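Local coordinates for protein ATP-dependent DNA helicase PIF1 (Candida albicans, PDB 7OTJ) that probably couples ATP hydrolysis to 5'-3' unwinding of DNA, including G-quadruplexes, and so helps keep the nuclear and mitochondrial genomes stable, at residues V465-I470 and L492-S497; S234-T239 and W448-H453; F471-A476 and K498-R503. All blocks are in the same frame, centred on the assembly; numbering follows the deposited sequence.

Overall arrangement
All three contacts lie on or beside the four-stranded parallel sheet ordered 449-451, 234-237, 463-466, 489-492, the second RecA-like domain of this PIF1 helicase fragment, built from residues far apart in the chain. Contact 2 joins the first two strands and contact 1 the last two where they run out; the centres of contacts 1 and 2 are about 12 Å apart. Contact 3 continues from contact 1, about 11 Å between centres, and ties the start of helix 475-481 to the loop preceding helix 503-511. Contact 2 closes before the others open, whereas the segments of contacts 1 and 3 alternate. Contacts 2 and 3, about 16 Å apart, both touch the bound thymidine strand, which places DNA at the ends of this sheet.

Contact 1: residues V465-I470 and L492-S497; sequences VDMKKI and LNFNRS. With K (potassium ion), chain I; PO4 (phosphate ion), chain R.
Residues 465-468 and 492-495 run in roughly the same direction, 57° apart, and are joined by a short parallel bridge of Asp466 with Leu492, where strands 463-466 and 489-492 end in the parallel sheet of the second RecA-like domain: Leu492 N gives to Val465 O at 2.7 Å and Met467 N to Leu492 O at 2.9 Å. Asp466 has CG anti to its backbone N (chi1 -177°), and its OD1 receives Asn493 ND2 at 3.1 Å from above the carboxylate plane, the carboxylate and amide being turned 29° against each other. At the other end of the Asn493 amide, OD1 has Lys468 NZ at 3.4 Å, a weak bond, while CD of that lysine packs on the amide carbon. Met467 and Phe494 lie alongside each other and point the same way. Met467 SD meets Phe494 CD2 at 3.3 Å and stands obliquely 4.5 Å from the ring centroid, a Met-aromatic contact; helix 475-481 meets both, Ala476 on Met467 and Leu480 on Phe494. Arg496 N bonds a phosphate ion, probably from the crystallisation liquor, and NE and NH2 add weak bonds to it. The backbone O of Asp466 binds a potassium ion at 3.0 Å, together with Glu242. The carboxylate thus holds the Asn493 amide and, weakly, Lys468 N of the turn, while the backbone O serves the metal, whose positive charge would probably favour the ionised carboxylate.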
loop_
_atom_site.group_PDB
_atom_site.type_symbol
_atom_site.label_atom_id
_atom_site.label_comp_id
_atom_site.label_asym_id
_atom_site.label_seq_id
_atom_site.Cartn_x
_atom_site.Cartn_y
_atom_site.Cartn_z
ATOM N N VAL A 465 -10.640 -10.141 -11.491
ATOM C CA VAL A 465 -9.526 -10.819 -10.839
ATOM C C VAL A 465 -9.125 -12.007 -11.701
ATOM O O VAL A 465 -9.956 -12.872 -12.007
ATOM C CB VAL A 465 -9.889 -11.275 -9.417
ATOM C CG1 VAL A 465 -8.751 -12.108 -8.821
ATOM C CG2 VAL A 465 -10.197 -10.076 -8.536
ATOM N N ASP A 466 -7.857 -12.051 -12.097
ATOM C CA ASP A 466 -7.316 -13.148 -12.888
ATOM C C ASP A 466 -6.400 -13.956 -11.979
ATOM O O ASP A 466 -5.306 -13.504 -11.630
ATOM C CB ASP A 466 -6.562 -12.634 -14.112
ATOM C CG ASP A 466 -6.056 -13.762 -15.003
ATOM O OD1 ASP A 466 -6.305 -14.941 -14.678
ATOM O OD2 ASP A 466 -5.407 -13.470 -16.030
ATOM N N MET A 467 -6.855 -15.145 -11.590
ATOM C CA MET A 467 -6.142 -15.978 -10.635
ATOM C C MET A 467 -5.071 -16.848 -11.282
ATOM O O MET A 467 -4.565 -17.768 -10.628
ATOM C CB MET A 467 -7.139 -16.843 -9.868
ATOM C CG MET A 467 -8.150 -16.004 -9.115
ATOM S SD MET A 467 -9.364 -16.974 -8.230
ATOM C CE MET A 467 -8.313 -18.078 -7.298
ATOM N N LYS A 468 -4.670 -16.528 -12.517
ATOM C CA LYS A 468 -3.868 -17.444 -13.325
ATOM C C LYS A 468 -2.533 -17.762 -12.659
ATOM O O LYS A 468 -2.146 -18.931 -12.548
ATOM C CB LYS A 468 -3.644 -16.848 -14.717
ATOM C CG LYS A 468 -3.114 -17.825 -15.775
ATOM C CD LYS A 468 -4.265 -18.496 -16.529
ATOM C CE LYS A 468 -3.797 -19.314 -17.730
ATOM N NZ LYS A 468 -4.954 -19.745 -18.583
ATOM N N LYS A 469 -1.812 -16.735 -12.206
ATOM C CA LYS A 469 -0.457 -16.909 -11.698
ATOM C C LYS A 469 -0.375 -16.828 -10.174
ATOM O O LYS A 469 0.709 -16.580 -9.640
ATOM C CB LYS A 469 0.483 -15.874 -12.323
ATOM C CG LYS A 469 0.633 -15.963 -13.833
ATOM C CD LYS A 469 1.118 -17.346 -14.261
ATOM C CE LYS A 469 1.122 -17.503 -15.780
ATOM N NZ LYS A 469 1.514 -18.880 -16.208
ATOM N N ILE A 470 -1.488 -17.042 -9.463
ATOM C CA ILE A 470 -1.456 -16.974 -8.003
ATOM C C ILE A 470 -0.461 -17.996 -7.477
ATOM O O ILE A 470 -0.517 -19.182 -7.823
ATOM C CB ILE A 470 -2.858 -17.193 -7.404
ATOM C CG1 ILE A 470 -3.559 -15.863 -7.116
ATOM C CG2 ILE A 470 -2.767 -17.925 -6.079
ATOM C CD1 ILE A 470 -3.677 -14.948 -8.290
ATOM N N LEU A 492 -11.486 -14.775 -13.181
ATOM C CA LEU A 492 -10.939 -15.575 -14.265
ATOM C C LEU A 492 -9.985 -16.625 -13.708
ATOM O O LEU A 492 -9.179 -16.339 -12.816
ATOM C CB LEU A 492 -10.215 -14.692 -15.288
ATOM C CG LEU A 492 -11.058 -13.614 -15.980
ATOM C CD1 LEU A 492 -10.196 -12.775 -16.910
ATOM C CD2 LEU A 492 -12.233 -14.219 -16.733
ATOM N N ASN A 493 -10.098 -17.846 -14.237
ATOM C CA ASN A 493 -9.184 -18.950 -13.940
ATOM C C ASN A 493 -9.185 -19.324 -12.459
ATOM O O ASN A 493 -8.149 -19.682 -11.897
ATOM C CB ASN A 493 -7.767 -18.618 -14.406
ATOM C CG ASN A 493 -7.685 -18.415 -15.900
ATOM O OD1 ASN A 493 -7.686 -19.380 -16.667
ATOM N ND2 ASN A 493 -7.606 -17.158 -16.326
ATOM N N PHE A 494 -10.369 -19.319 -11.846
ATOM C CA PHE A 494 -10.488 -19.710 -10.448
ATOM C C PHE A 494 -10.170 -21.188 -10.291
ATOM O O PHE A 494 -10.521 -22.009 -11.141
ATOM C CB PHE A 494 -11.893 -19.430 -9.910
ATOM C CG PHE A 494 -12.080 -19.846 -8.471
ATOM C CD1 PHE A 494 -12.436 -21.146 -8.141
ATOM C CD2 PHE A 494 -11.884 -18.937 -7.443
ATOM C CE1 PHE A 494 -12.587 -21.529 -6.821
ATOM C CE2 PHE A 494 -12.036 -19.313 -6.122
ATOM C CZ PHE A 494 -12.389 -20.611 -5.810
ATOM N N ASN A 495 -9.481 -21.522 -9.204
ATOM C CA ASN A 495 -9.196 -22.914 -8.891
ATOM C C ASN A 495 -8.824 -23.016 -7.417
ATOM O O ASN A 495 -8.101 -22.162 -6.899
ATOM C CB ASN A 495 -8.072 -23.445 -9.788
ATOM C CG ASN A 495 -8.014 -24.947 -9.822
ATOM O OD1 ASN A 495 -8.277 -25.614 -8.821
ATOM N ND2 ASN A 495 -7.660 -25.496 -10.977
ATOM N N ARG A 496 -9.328 -24.060 -6.746
ATOM C CA ARG A 496 -9.025 -24.261 -5.329
ATOM C C ARG A 496 -7.532 -24.415 -5.074
ATOM O O ARG A 496 -7.040 -24.016 -4.011
ATOM C CB ARG A 496 -9.774 -25.481 -4.796
ATOM C CG ARG A 496 -11.231 -25.201 -4.491
ATOM C CD ARG A 496 -11.979 -26.454 -4.075
ATOM N NE ARG A 496 -12.368 -27.265 -5.221
ATOM C CZ ARG A 496 -13.247 -28.256 -5.169
ATOM N NH1 ARG A 496 -13.840 -28.594 -4.036
ATOM N NH2 ARG A 496 -13.544 -28.922 -6.284
ATOM N N SER A 497 -6.803 -25.010 -6.021
ATOM C CA SER A 497 -5.355 -25.123 -5.889
ATOM C C SER A 497 -4.683 -23.771 -5.683
ATOM O O SER A 497 -3.570 -23.719 -5.150
ATOM C CB SER A 497 -4.775 -25.819 -7.123
ATOM O OG SER A 497 -5.196 -25.165 -8.307
HETATM K K K I . -2.360 -13.884 -11.813
HETATM P P PO4 R . -12.554 -25.884 -9.032
HETATM O O1 PO4 R . -11.126 -25.460 -8.809
HETATM O O2 PO4 R . -12.948 -26.856 -7.946
HETATM O O3 PO4 R . -13.458 -24.675 -8.983
HETATM O O4 PO4 R . -12.669 -26.547 -10.384
#

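Contact 2: residues S234-T239 and W448-H453; sequences SELYAT and WSLSIH. With nucleotides of chain C.
Strands 234-237 and 449-451 are neighbours in the parallel sheet of the second RecA-like domain, paired Glu235 with Ser449, Leu236 with Leu450 and Tyr237 with Ser451. Four backbone bonds close the pair. Glu235 N gives to Trp448 O, Leu450 N to Glu235 O at 2.8 Å, Tyr237 N to Leu450 O at 3.2 Å, and Ile452 N, already in helix 452-455, to Tyr237 O at 2.8 Å. The Leu236 backbone bonds the other way, to Val464 and Asp466, and Ser449 N is satisfied by Asn247 OD1. Glu235 O takes a second, weak donor in Ser449 OG, which lies anti to the backbone N (chi1 179°) and also reaches the edge of the Tyr237 ring, near the ring plane. Glu235 OE1 has a long, weak ion pair with Lys250. Leu236 and Leu450 lie side by side on the other face, and Leu236 CB rests on Ile452 CG1, 4.1 Å away. Past the strands both segments turn toward the DNA. Thr239 and Ser451 each occupy an N-cap, Thr239 OG1 also bonding Glu242. His453 lays one ring face against the sugar of DT2 of chain C, with C2' over the ring centre. Ser451 OG, placed between its backbone N and carbonyl carbon by chi1 of 69°, accepts from Lys454 N and gives its own hydrogen bond to OP1 of DT3 of chain C at 2.8 Å.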
loop_
_atom_site.group_PDB
_atom_site.type_symbol
_atom_site.label_atom_id
_atom_site.label_comp_id
_atom_site.label_asym_id
_atom_site.label_seq_id
_atom_site.Cartn_x
_atom_site.Cartn_y
_atom_site.Cartn_z
ATOM N N SER A 234 -11.154 -2.258 -12.397
ATOM C CA SER A 234 -9.766 -2.518 -12.045
ATOM C C SER A 234 -9.414 -3.975 -12.318
ATOM O O SER A 234 -10.245 -4.875 -12.176
ATOM C CB SER A 234 -9.507 -2.202 -10.570
ATOM O OG SER A 234 -9.912 -0.889 -10.234
ATOM N N GLU A 235 -8.174 -4.202 -12.737
ATOM C CA GLU A 235 -7.686 -5.542 -13.037
ATOM C C GLU A 235 -6.610 -5.928 -12.023
ATOM O O GLU A 235 -5.604 -5.223 -11.881
ATOM C CB GLU A 235 -7.145 -5.604 -14.468
ATOM C CG GLU A 235 -8.161 -5.184 -15.537
ATOM C CD GLU A 235 -7.699 -5.484 -16.958
ATOM O OE1 GLU A 235 -8.185 -4.822 -17.902
ATOM O OE2 GLU A 235 -6.849 -6.382 -17.132
ATOM N N LEU A 236 -6.808 -7.058 -11.347
ATOM C CA LEU A 236 -5.855 -7.566 -10.368
ATOM C C LEU A 236 -5.161 -8.802 -10.920
ATOM O O LEU A 236 -5.819 -9.706 -11.439
ATOM C CB LEU A 236 -6.551 -7.915 -9.050
ATOM C CG LEU A 236 -7.258 -6.782 -8.310
ATOM C CD1 LEU A 236 -7.764 -7.267 -6.963
ATOM C CD2 LEU A 236 -6.319 -5.600 -8.146
ATOM N N TYR A 237 -3.839 -8.855 -10.767
ATOM C CA TYR A 237 -3.043 -9.999 -11.192
ATOM C C TYR A 237 -2.015 -10.324 -10.120
ATOM O O TYR A 237 -1.716 -9.508 -9.246
ATOM C CB TYR A 237 -2.328 -9.741 -12.517
ATOM C CG TYR A 237 -3.251 -9.403 -13.660
ATOM C CD1 TYR A 237 -3.620 -8.092 -13.906
ATOM C CD2 TYR A 237 -3.755 -10.396 -14.494
ATOM C CE1 TYR A 237 -4.464 -7.776 -14.944
ATOM C CE2 TYR A 237 -4.598 -10.085 -15.535
ATOM C CZ TYR A 237 -4.950 -8.772 -15.756
ATOM O OH TYR A 237 -5.797 -8.451 -16.792
ATOM N N ALA A 238 -1.471 -11.537 -10.197
ATOM C CA ALA A 238 -0.488 -11.963 -9.210
ATOM C C ALA A 238 0.892 -11.387 -9.499
ATOM O O ALA A 238 1.642 -11.077 -8.568
ATOM C CB ALA A 238 -0.421 -13.489 -9.159
ATOM N N THR A 239 1.251 -11.247 -10.771
ATOM C CA THR A 239 2.600 -10.858 -11.152
ATOM C C THR A 239 2.601 -9.501 -11.842
ATOM O O THR A 239 1.580 -9.017 -12.342
ATOM C CB THR A 239 3.221 -11.899 -12.089
ATOM O OG1 THR A 239 2.516 -11.883 -13.338
ATOM C CG2 THR A 239 3.132 -13.286 -11.475
ATOM N N TRP A 448 -5.004 1.394 -14.598
ATOM C CA TRP A 448 -5.681 0.246 -15.202
ATOM C C TRP A 448 -5.592 -1.051 -14.392
ATOM O O TRP A 448 -6.591 -1.538 -13.854
ATOM C CB TRP A 448 -5.151 0.020 -16.614
ATOM C CG TRP A 448 -6.000 0.638 -17.687
ATOM C CD1 TRP A 448 -7.360 0.673 -17.733
ATOM C CD2 TRP A 448 -5.541 1.322 -18.859
ATOM N NE1 TRP A 448 -7.781 1.327 -18.867
ATOM C CE2 TRP A 448 -6.682 1.735 -19.574
ATOM C CE3 TRP A 448 -4.276 1.618 -19.375
ATOM C CZ2 TRP A 448 -6.597 2.433 -20.777
ATOM C CZ3 TRP A 448 -4.194 2.310 -20.572
ATOM C CH2 TRP A 448 -5.345 2.709 -21.257
ATOM N N SER A 449 -4.385 -1.606 -14.291
ATOM C CA SER A 449 -4.121 -2.884 -13.641
ATOM C C SER A 449 -3.290 -2.683 -12.372
ATOM O O SER A 449 -2.655 -1.648 -12.163
ATOM C CB SER A 449 -3.403 -3.829 -14.614
ATOM O OG SER A 449 -3.114 -5.074 -14.009
ATOM N N LEU A 450 -3.246 -3.709 -11.530
ATOM C CA LEU A 450 -2.594 -3.550 -10.237
ATOM C C LEU A 450 -2.291 -4.923 -9.663
ATOM O O LEU A 450 -3.069 -5.863 -9.854
ATOM C CB LEU A 450 -3.481 -2.749 -9.272
ATOM C CG LEU A 450 -2.942 -2.439 -7.878
ATOM C CD1 LEU A 450 -1.799 -1.433 -7.955
ATOM C CD2 LEU A 450 -4.062 -1.925 -6.986
ATOM N N SER A 451 -1.150 -5.043 -8.986
ATOM C CA SER A 451 -0.800 -6.313 -8.372
ATOM C C SER A 451 -1.705 -6.583 -7.175
ATOM O O SER A 451 -2.145 -5.660 -6.480
ATOM C CB SER A 451 0.669 -6.326 -7.940
ATOM O OG SER A 451 0.916 -5.444 -6.857
ATOM N N ILE A 452 -2.001 -7.865 -6.949
ATOM C CA ILE A 452 -2.800 -8.243 -5.788
ATOM C C ILE A 452 -2.133 -7.755 -4.510
ATOM O O ILE A 452 -2.810 -7.325 -3.568
ATOM C CB ILE A 452 -3.039 -9.763 -5.767
ATOM C CG1 ILE A 452 -3.895 -10.169 -6.972
ATOM C CG2 ILE A 452 -3.709 -10.187 -4.466
ATOM C CD1 ILE A 452 -4.047 -11.653 -7.150
ATOM N N HIS A 453 -0.795 -7.802 -4.463
ATOM C CA HIS A 453 -0.071 -7.330 -3.286
ATOM C C HIS A 453 -0.414 -5.879 -2.979
ATOM O O HIS A 453 -0.804 -5.548 -1.854
ATOM C CB HIS A 453 1.435 -7.492 -3.499
ATOM C CG HIS A 453 1.973 -8.806 -3.028
ATOM N ND1 HIS A 453 1.835 -9.973 -3.752
ATOM C CD2 HIS A 453 2.644 -9.138 -1.900
ATOM C CE1 HIS A 453 2.401 -10.966 -3.090
ATOM N NE2 HIS A 453 2.899 -10.486 -1.963
ATOM P P DT C 2 6.801 -10.604 -9.398
ATOM O OP1 DT C 2 5.868 -10.687 -10.545
ATOM O OP2 DT C 2 8.206 -10.184 -9.603
ATOM O "O5'" DT C 2 6.129 -9.651 -8.305
ATOM C "C5'" DT C 2 4.731 -9.743 -8.039
ATOM C "C4'" DT C 2 4.445 -9.620 -6.553
ATOM O "O4'" DT C 2 4.866 -10.828 -5.891
ATOM C "C3'" DT C 2 5.161 -8.468 -5.866
ATOM O "O3'" DT C 2 4.275 -7.372 -5.766
ATOM C "C2'" DT C 2 5.529 -9.014 -4.481
ATOM C "C1'" DT C 2 5.505 -10.533 -4.659
ATOM N N1 DT C 2 6.859 -11.175 -4.668
ATOM C C2 DT C 2 7.077 -12.291 -3.890
ATOM O O2 DT C 2 6.225 -12.777 -3.164
ATOM N N3 DT C 2 8.342 -12.814 -3.977
ATOM C C4 DT C 2 9.382 -12.350 -4.759
ATOM O O4 DT C 2 10.485 -12.891 -4.769
ATOM C C5 DT C 2 9.082 -11.187 -5.561
ATOM C C7 DT C 2 10.135 -10.595 -6.452
ATOM C C6 DT C 2 7.849 -10.664 -5.481
ATOM P P DT C 3 4.791 -5.882 -6.061
ATOM O OP1 DT C 3 3.613 -5.074 -6.465
ATOM O OP2 DT C 3 5.961 -5.988 -6.965
ATOM O "O5'" DT C 3 5.317 -5.374 -4.633
ATOM C "C5'" DT C 3 4.416 -5.313 -3.534
ATOM C "C4'" DT C 3 5.148 -5.186 -2.201
ATOM O "O4'" DT C 3 5.930 -6.372 -1.955
ATOM C "C3'" DT C 3 6.127 -4.034 -2.097
ATOM O "O3'" DT C 3 5.447 -2.871 -1.657
ATOM C "C2'" DT C 3 7.121 -4.524 -1.041
ATOM C "C1'" DT C 3 7.103 -6.040 -1.229
ATOM N N1 DT C 3 8.272 -6.573 -1.975
ATOM C C2 DT C 3 9.374 -7.006 -1.281
ATOM O O2 DT C 3 9.456 -6.958 -0.069
ATOM N N3 DT C 3 10.387 -7.498 -2.065
ATOM C C4 DT C 3 10.397 -7.603 -3.451
ATOM O O4 DT C 3 11.353 -8.057 -4.076
ATOM C C5 DT C 3 9.203 -7.134 -4.114
ATOM C C7 DT C 3 9.093 -7.192 -5.611
ATOM C C6 DT C 3 8.210 -6.654 -3.352
ATOM O OP3 DT C 1 7.652 -16.363 -13.617
ATOM P P DT C 1 6.238 -16.022 -13.349
ATOM O OP1 DT C 1 5.405 -17.231 -13.528
ATOM O OP2 DT C 1 5.912 -14.809 -14.128
ATOM O "O5'" DT C 1 6.179 -15.623 -11.809
ATOM C "C5'" DT C 1 7.146 -14.738 -11.274
ATOM C "C4'" DT C 1 6.547 -13.935 -10.138
ATOM O "O4'" DT C 1 5.928 -14.837 -9.189
ATOM C "C3'" DT C 1 7.541 -13.128 -9.322
ATOM O "O3'" DT C 1 6.862 -12.043 -8.686
ATOM C "C2'" DT C 1 8.009 -14.165 -8.308
ATOM C "C1'" DT C 1 6.696 -14.883 -8.001
ATOM N N1 DT C 1 6.852 -16.312 -7.613
ATOM C C2 DT C 1 7.355 -16.633 -6.369
ATOM O O2 DT C 1 7.704 -15.800 -5.548
ATOM N N3 DT C 1 7.441 -17.979 -6.121
ATOM C C4 DT C 1 7.078 -19.012 -6.972
ATOM O O4 DT C 1 7.193 -20.193 -6.658
ATOM C C5 DT C 1 6.555 -18.602 -8.255
ATOM C C7 DT C 1 6.128 -19.628 -9.260
ATOM C C6 DT C 1 6.466 -17.290 -8.507
#

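Contact 3: residues F471-A476 and K498-R503; sequences FENGQA and KVASHR. With nucleotides of chain C.
Asn473 leans its amide against residues 500-502, crossing His502 obliquely with the amide and imidazole planes 87° apart, almost perpendicular. CG anti to the carbonyl carbon (chi1 -60°) puts the amide there, and beyond it the two ends separate: Asn473 OD1 touches Ala500 CB at 3.3 Å, and Asn473 ND2 comes to His502 CB at 3.7 Å and sits oblique to the ring. His502 itself turns its ND1 to Lys504 N, capping helix 503-511, and its ring meets Phe169 edge-to-face. Beneath the amide the backbones join through Gly474 N, which gives a nearly straight bond to Ala500 O at 2.9 Å; Asn473 CA makes a bent CA-H...O contact with the same oxygen. Ala476, just inside helix 475-481, presses CB on Lys498 O and on Val499 CG2, the latter at 3.8 Å. Lys498 sends NZ elsewhere, to the carbonyl of Lys468. On the DNA side of the type II turn from Glu472 to Gln475, Phe471 places one ring face against the sugar of DT1 of chain C, with C1' over its centre, and the ring edge at O4' of DT2 of chain C, 3.2 Å from Phe471 CZ. Gln475 OE1 lies over the opposite face, toward the rim, and accepts Phe471 N at 3.0 Å. In this second RecA-like domain one backbone bond, the packed Asn473 amide and a small Ala476-Val499 contact join turn to loop, while Gln475 fixes the backbone of the aromatic residue that meets DNA.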
loop_
_atom_site.group_PDB
_atom_site.type_symbol
_atom_site.label_atom_id
_atom_site.label_comp_id
_atom_site.label_asym_id
_atom_site.label_seq_id
_atom_site.Cartn_x
_atom_site.Cartn_y
_atom_site.Cartn_z
ATOM N N PHE A 471 0.470 -17.536 -6.639
ATOM C CA PHE A 471 1.561 -18.375 -6.175
ATOM C C PHE A 471 1.722 -18.380 -4.663
ATOM O O PHE A 471 2.560 -19.132 -4.154
ATOM C CB PHE A 471 2.885 -17.920 -6.814
ATOM C CG PHE A 471 3.205 -16.470 -6.564
ATOM C CD1 PHE A 471 3.913 -16.082 -5.433
ATOM C CD2 PHE A 471 2.782 -15.489 -7.451
ATOM C CE1 PHE A 471 4.197 -14.747 -5.198
ATOM C CE2 PHE A 471 3.066 -14.149 -7.216
ATOM C CZ PHE A 471 3.772 -13.782 -6.090
ATOM N N GLU A 472 0.928 -17.600 -3.928
ATOM C CA GLU A 472 1.208 -17.322 -2.528
ATOM C C GLU A 472 -0.041 -17.501 -1.676
ATOM O O GLU A 472 -1.163 -17.244 -2.122
ATOM C CB GLU A 472 1.745 -15.889 -2.368
ATOM C CG GLU A 472 2.170 -15.498 -0.959
ATOM C CD GLU A 472 3.409 -16.235 -0.491
ATOM O OE1 GLU A 472 3.272 -17.348 0.059
ATOM O OE2 GLU A 472 4.522 -15.700 -0.680
ATOM N N ASN A 473 0.181 -17.921 -0.428
ATOM C CA ASN A 473 -0.900 -18.040 0.540
ATOM C C ASN A 473 -1.607 -16.707 0.711
ATOM O O ASN A 473 -0.976 -15.645 0.705
ATOM C CB ASN A 473 -0.365 -18.498 1.897
ATOM C CG ASN A 473 0.311 -19.844 1.836
ATOM O OD1 ASN A 473 -0.147 -20.754 1.140
ATOM N ND2 ASN A 473 1.415 -19.981 2.565
ATOM N N GLY A 474 -2.922 -16.774 0.910
ATOM C CA GLY A 474 -3.745 -15.598 1.084
ATOM C C GLY A 474 -3.886 -14.696 -0.123
ATOM O O GLY A 474 -4.651 -13.725 -0.056
ATOM N N GLN A 475 -3.176 -14.967 -1.223
ATOM C CA GLN A 475 -3.266 -14.104 -2.401
ATOM C C GLN A 475 -4.646 -14.181 -3.056
ATOM O O GLN A 475 -5.187 -13.161 -3.504
ATOM C CB GLN A 475 -2.164 -14.469 -3.396
ATOM C CG GLN A 475 -1.845 -13.388 -4.417
ATOM C CD GLN A 475 -0.598 -13.708 -5.222
ATOM O OE1 GLN A 475 -0.221 -14.874 -5.370
ATOM N NE2 GLN A 475 0.057 -12.674 -5.737
ATOM N N ALA A 476 -5.226 -15.381 -3.149
ATOM C CA ALA A 476 -6.589 -15.483 -3.664
ATOM C C ALA A 476 -7.563 -14.749 -2.747
ATOM O O ALA A 476 -8.398 -13.964 -3.211
ATOM C CB ALA A 476 -6.988 -16.951 -3.847
ATOM N N LYS A 498 -5.326 -22.680 -6.103
ATOM C CA LYS A 498 -4.803 -21.335 -5.901
ATOM C C LYS A 498 -5.114 -20.759 -4.523
ATOM O O LYS A 498 -4.606 -19.681 -4.204
ATOM C CB LYS A 498 -5.355 -20.381 -6.970
ATOM C CG LYS A 498 -5.053 -20.778 -8.401
ATOM C CD LYS A 498 -3.568 -20.698 -8.696
ATOM C CE LYS A 498 -3.261 -21.200 -10.101
ATOM N NZ LYS A 498 -1.805 -21.131 -10.398
ATOM N N VAL A 499 -5.952 -21.414 -3.720
ATOM C CA VAL A 499 -6.393 -20.895 -2.424
ATOM C C VAL A 499 -5.704 -21.694 -1.328
ATOM O O VAL A 499 -6.002 -22.879 -1.130
ATOM C CB VAL A 499 -7.916 -20.959 -2.256
ATOM C CG1 VAL A 499 -8.332 -20.230 -0.977
ATOM C CG2 VAL A 499 -8.624 -20.388 -3.470
ATOM N N ALA A 500 -4.797 -21.048 -0.600
ATOM C CA ALA A 500 -4.039 -21.735 0.436
ATOM C C ALA A 500 -3.702 -20.757 1.557
ATOM O O ALA A 500 -3.629 -19.544 1.342
ATOM C CB ALA A 500 -2.766 -22.364 -0.141
ATOM N N SER A 501 -3.522 -21.299 2.765
ATOM C CA SER A 501 -3.105 -20.532 3.931
ATOM C C SER A 501 -1.917 -21.205 4.596
ATOM O O SER A 501 -1.755 -22.424 4.525
ATOM C CB SER A 501 -4.235 -20.387 4.952
ATOM O OG SER A 501 -5.157 -19.392 4.549
ATOM N N HIS A 502 -1.102 -20.402 5.276
ATOM C CA HIS A 502 0.094 -20.924 5.920
ATOM C C HIS A 502 -0.266 -21.653 7.208
ATOM O O HIS A 502 -1.163 -21.236 7.947
ATOM C CB HIS A 502 1.092 -19.803 6.209
ATOM C CG HIS A 502 2.492 -20.290 6.439
ATOM N ND1 HIS A 502 2.836 -21.094 7.506
ATOM C CD2 HIS A 502 3.633 -20.095 5.735
ATOM C CE1 HIS A 502 4.126 -21.371 7.450
ATOM N NE2 HIS A 502 4.634 -20.776 6.385
ATOM N N ARG A 503 0.431 -22.765 7.456
ATOM C CA ARG A 503 0.177 -23.568 8.648
ATOM C C ARG A 503 0.280 -22.731 9.918
ATOM O O ARG A 503 -0.520 -22.897 10.847
ATOM C CB ARG A 503 1.158 -24.740 8.712
ATOM C CG ARG A 503 1.587 -25.306 7.367
ATOM C CD ARG A 503 0.682 -26.438 6.912
ATOM N NE ARG A 503 1.338 -27.290 5.925
ATOM C CZ ARG A 503 0.772 -28.341 5.346
ATOM N NH1 ARG A 503 -0.470 -28.699 5.627
ATOM N NH2 ARG A 503 1.470 -29.049 4.462
ATOM O OP3 DT C 1 7.652 -16.363 -13.617
ATOM P P DT C 1 6.238 -16.022 -13.349
ATOM O OP1 DT C 1 5.405 -17.231 -13.528
ATOM O OP2 DT C 1 5.912 -14.809 -14.128
ATOM O "O5'" DT C 1 6.179 -15.623 -11.809
ATOM C "C5'" DT C 1 7.146 -14.738 -11.274
ATOM C "C4'" DT C 1 6.547 -13.935 -10.138
ATOM O "O4'" DT C 1 5.928 -14.837 -9.189
ATOM C "C3'" DT C 1 7.541 -13.128 -9.322
ATOM O "O3'" DT C 1 6.862 -12.043 -8.686
ATOM C "C2'" DT C 1 8.009 -14.165 -8.308
ATOM C "C1'" DT C 1 6.696 -14.883 -8.001
ATOM N N1 DT C 1 6.852 -16.312 -7.613
ATOM C C2 DT C 1 7.355 -16.633 -6.369
ATOM O O2 DT C 1 7.704 -15.800 -5.548
ATOM N N3 DT C 1 7.441 -17.979 -6.121
ATOM C C4 DT C 1 7.078 -19.012 -6.972
ATOM O O4 DT C 1 7.193 -20.193 -6.658
ATOM C C5 DT C 1 6.555 -18.602 -8.255
ATOM C C7 DT C 1 6.128 -19.628 -9.260
ATOM C C6 DT C 1 6.466 -17.290 -8.507
ATOM P P DT C 2 6.801 -10.604 -9.398
ATOM O OP1 DT C 2 5.868 -10.687 -10.545
ATOM O OP2 DT C 2 8.206 -10.184 -9.603
ATOM O "O5'" DT C 2 6.129 -9.651 -8.305
ATOM C "C5'" DT C 2 4.731 -9.743 -8.039
ATOM C "C4'" DT C 2 4.445 -9.620 -6.553
ATOM O "O4'" DT C 2 4.866 -10.828 -5.891
ATOM C "C3'" DT C 2 5.161 -8.468 -5.866
ATOM O "O3'" DT C 2 4.275 -7.372 -5.766
ATOM C "C2'" DT C 2 5.529 -9.014 -4.481
ATOM C "C1'" DT C 2 5.505 -10.533 -4.659
ATOM N N1 DT C 2 6.859 -11.175 -4.668
ATOM C C2 DT C 2 7.077 -12.291 -3.890
ATOM O O2 DT C 2 6.225 -12.777 -3.164
ATOM N N3 DT C 2 8.342 -12.814 -3.977
ATOM C C4 DT C 2 9.382 -12.350 -4.759
ATOM O O4 DT C 2 10.485 -12.891 -4.769
ATOM C C5 DT C 2 9.082 -11.187 -5.561
ATOM C C7 DT C 2 10.135 -10.595 -6.452
ATOM C C6 DT C 2 7.849 -10.664 -5.481
#